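Local coordinates for putative DNA-binding protein (Ralstonia eutropha, PDB 2OBP) that probably binds DNA, as a small single-domain protein with a winged-helix-like arrangement of helices and a two-stranded antiparallel sheet, at residues A[50-53]-A[54-58]. Numbering follows the deposited sequence.
Sequences MSVL and RRVLT
Met50 and Arg54, like Leu53 and Leu57, are i to i+4 pairs along the first turns of helix 50-62, the third helix of what looks like a winged helix-turn-helix; in that family this helix commonly reads DNA, a role that is only probable here. The backbone is regular alpha helix. Arg54 N donates to Met50 O at 2.9 Å, Val56 N to Val52 O in a nearly straight bond (N-H...O 173°), and Leu57 N to Leu53 O at 2.8 Å; the bond from Arg55 N to Ser51 O is longer, 3.2 Å.

Residue 50 is selenomethionine, modelled in two conformers. In the one described, CG lies anti to the backbone N (chi1 180°) and the chain then bends twice, bringing SE across the Arg54 chain at a slant; Met50 SE is 3.7 Å from Arg54 NE. Arg54 is extended from CG to NE, and both of those atoms lie near the selenium, which meets the guanidinium obliquely. Farther out, NH1 bonds to Gly74 O, and a bound nitrate lies near the side chain. That anion probably came from the crystallisation liquor, though such ions often mark pockets.

On the buried side, Leu53 and Leu57 cross at an angle, Leu53 CG meeting Leu57 CD1 at 3.7 Å. Arg55 doubles back through bends at chi2 and chi3, which lays one guanidinium face over Val56 CG2, 3.6 Å from the plane, and leaves NH2 4.2 Å from Val52 CG1. Its NH1 is hydrogen-bonded to Gln59 and salt-bridged to Asp15.

Leu53 and Val56 pack on Val21 of helix 16-28, while Leu53 also meets Ile42, and Leu57 Leu39, on helix 39-46; through Gly74 O, Arg54 ties the helix to the loop joining strands 66-70 and 76-80.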
HETATM    1  N   MSE A  50       0.894 -10.150  -7.926  1.00 25.49           N
HETATM    2  CA  MSE A  50       0.976 -10.289  -6.483  0.50 25.95           C
HETATM    3  C   MSE A  50       2.425 -10.367  -5.957  1.00 25.58           C
HETATM    4  O   MSE A  50       2.738  -9.839  -4.879  1.00 24.77           O
HETATM    5  CB  MSE A  50       0.167 -11.513  -6.071  0.50 27.46           C
HETATM    6  CG  MSE A  50       0.158 -11.785  -4.611  0.50 20.84           C
HETATM    7 SE   MSE A  50      -0.392 -10.316  -3.469  0.38 28.05          SE
HETATM    8  CE  MSE A  50      -2.020  -9.826  -4.163  0.50  6.74           C
ATOM      9  N   SER A  51       3.314 -11.044  -6.694  1.00 26.37           N
ATOM     10  CA  SER A  51       4.701 -11.155  -6.213  1.00 25.55           C
ATOM     11  C   SER A  51       5.367  -9.777  -6.117  1.00 25.35           C
ATOM     12  O   SER A  51       6.120  -9.499  -5.173  1.00 22.96           O
ATOM     13  CB  SER A  51       5.526 -12.083  -7.121  1.00 28.93           C
ATOM     14  OG  SER A  51       5.485 -11.608  -8.442  1.00 28.22           O
ATOM     15  N   VAL A  52       5.110  -8.918  -7.091  1.00 24.74           N
ATOM     16  CA  VAL A  52       5.672  -7.565  -7.081  1.00 23.65           C
ATOM     17  C   VAL A  52       5.054  -6.722  -5.960  1.00 24.93           C
ATOM     18  O   VAL A  52       5.750  -6.011  -5.214  1.00 23.02           O
ATOM     19  CB  VAL A  52       5.506  -6.875  -8.465  1.00 22.76           C
ATOM     20  CG1 VAL A  52       6.132  -5.481  -8.412  1.00 23.83           C
ATOM     21  CG2 VAL A  52       6.139  -7.751  -9.540  1.00 24.84           C
ATOM     22  N   LEU A  53       3.749  -6.854  -5.781  1.00 24.04           N
ATOM     23  CA  LEU A  53       3.080  -6.114  -4.704  1.00 22.20           C
ATOM     24  C   LEU A  53       3.699  -6.490  -3.364  1.00 22.22           C
ATOM     25  O   LEU A  53       3.965  -5.601  -2.526  1.00 22.77           O
ATOM     26  CB  LEU A  53       1.566  -6.328  -4.697  1.00 23.20           C
ATOM     27  CG  LEU A  53       0.849  -5.646  -3.494  1.00 21.78           C
ATOM     28  CD1 LEU A  53       0.953  -4.095  -3.523  1.00 24.17           C
ATOM     29  CD2 LEU A  53      -0.626  -6.114  -3.364  1.00 22.61           C
ATOM     30  N   ARG A  54       3.877  -7.785  -3.121  1.00 22.17           N
ATOM     31  CA  ARG A  54       4.449  -8.238  -1.841  1.00 24.04           C
ATOM     32  C   ARG A  54       5.845  -7.679  -1.579  1.00 22.74           C
ATOM     33  O   ARG A  54       6.165  -7.303  -0.456  1.00 25.77           O
ATOM     34  CB  ARG A  54       4.432  -9.756  -1.730  1.00 24.51           C
ATOM     35  CG  ARG A  54       3.004 -10.329  -1.541  1.00 30.14           C
ATOM     36  CD  ARG A  54       3.033 -11.767  -1.190  1.00 33.30           C
ATOM     37  NE  ARG A  54       1.700 -12.400  -1.202  1.00 39.80           N
ATOM     38  CZ  ARG A  54       0.878 -12.484  -0.150  1.00 41.87           C
ATOM     39  NH1 ARG A  54       1.193 -11.949   1.028  1.00 36.45           N
ATOM     40  NH2 ARG A  54      -0.287 -13.112  -0.282  1.00 43.71           N
ATOM     41  N   ARG A  55       6.651  -7.583  -2.642  1.00 23.51           N
ATOM     42  CA  ARG A  55       7.984  -7.030  -2.542  1.00 21.81           C
ATOM     43  C   ARG A  55       7.918  -5.557  -2.133  1.00 22.68           C
ATOM     44  O   ARG A  55       8.603  -5.110  -1.215  1.00 22.97           O
ATOM     45  CB  ARG A  55       8.698  -7.210  -3.911  1.00 23.64           C
ATOM     46  CG  ARG A  55      10.162  -6.763  -3.982  1.00 24.09           C
ATOM     47  CD  ARG A  55      10.315  -5.300  -4.282  1.00 20.48           C
ATOM     48  NE  ARG A  55       9.952  -4.938  -5.663  1.00 25.99           N
ATOM     49  CZ  ARG A  55       9.981  -3.707  -6.180  1.00 31.12           C
ATOM     50  NH1 ARG A  55      10.328  -2.664  -5.465  1.00 27.36           N
ATOM     51  NH2 ARG A  55       9.673  -3.532  -7.464  1.00 28.80           N
ATOM     52  N   VAL A  56       7.088  -4.816  -2.852  1.00 21.24           N
ATOM     53  CA  VAL A  56       6.899  -3.393  -2.583  1.00 20.10           C
ATOM     54  C   VAL A  56       6.365  -3.161  -1.151  1.00 19.22           C
ATOM     55  O   VAL A  56       6.863  -2.298  -0.405  1.00 21.21           O
ATOM     56  CB  VAL A  56       5.965  -2.748  -3.625  1.00 22.51           C
ATOM     57  CG1 VAL A  56       5.489  -1.381  -3.164  1.00 20.36           C
ATOM     58  CG2 VAL A  56       6.637  -2.677  -5.038  1.00 20.28           C
ATOM     59  N   LEU A  57       5.385  -3.958  -0.736  1.00 19.76           N
ATOM     60  CA  LEU A  57       4.847  -3.786   0.622  1.00 20.46           C
ATOM     61  C   LEU A  57       5.862  -4.125   1.669  1.00 21.37           C
ATOM     62  O   LEU A  57       5.853  -3.528   2.732  1.00 20.69           O
ATOM     63  CB  LEU A  57       3.575  -4.605   0.837  1.00 21.69           C
ATOM     64  CG  LEU A  57       2.330  -4.146   0.042  1.00 21.92           C
ATOM     65  CD1 LEU A  57       1.164  -5.161   0.201  1.00 24.57           C
ATOM     66  CD2 LEU A  57       1.888  -2.742   0.481  1.00 21.74           C
ATOM     67  N   THR A  58       6.667  -5.165   1.459  1.00 21.78           N
ATOM     68  CA  THR A  58       7.713  -5.461   2.413  1.00 21.24           C
ATOM     69  C   THR A  58       8.627  -4.252   2.583  1.00 20.78           C
ATOM     70  O   THR A  58       9.038  -3.896   3.682  1.00 22.03           O
ATOM     71  CB  THR A  58       8.523  -6.712   2.031  1.00 21.57           C
ATOM     72  OG1 THR A  58       7.641  -7.864   2.133  1.00 22.57           O
ATOM     73  CG2 THR A  58       9.737  -6.877   2.946  1.00 22.25           C
TER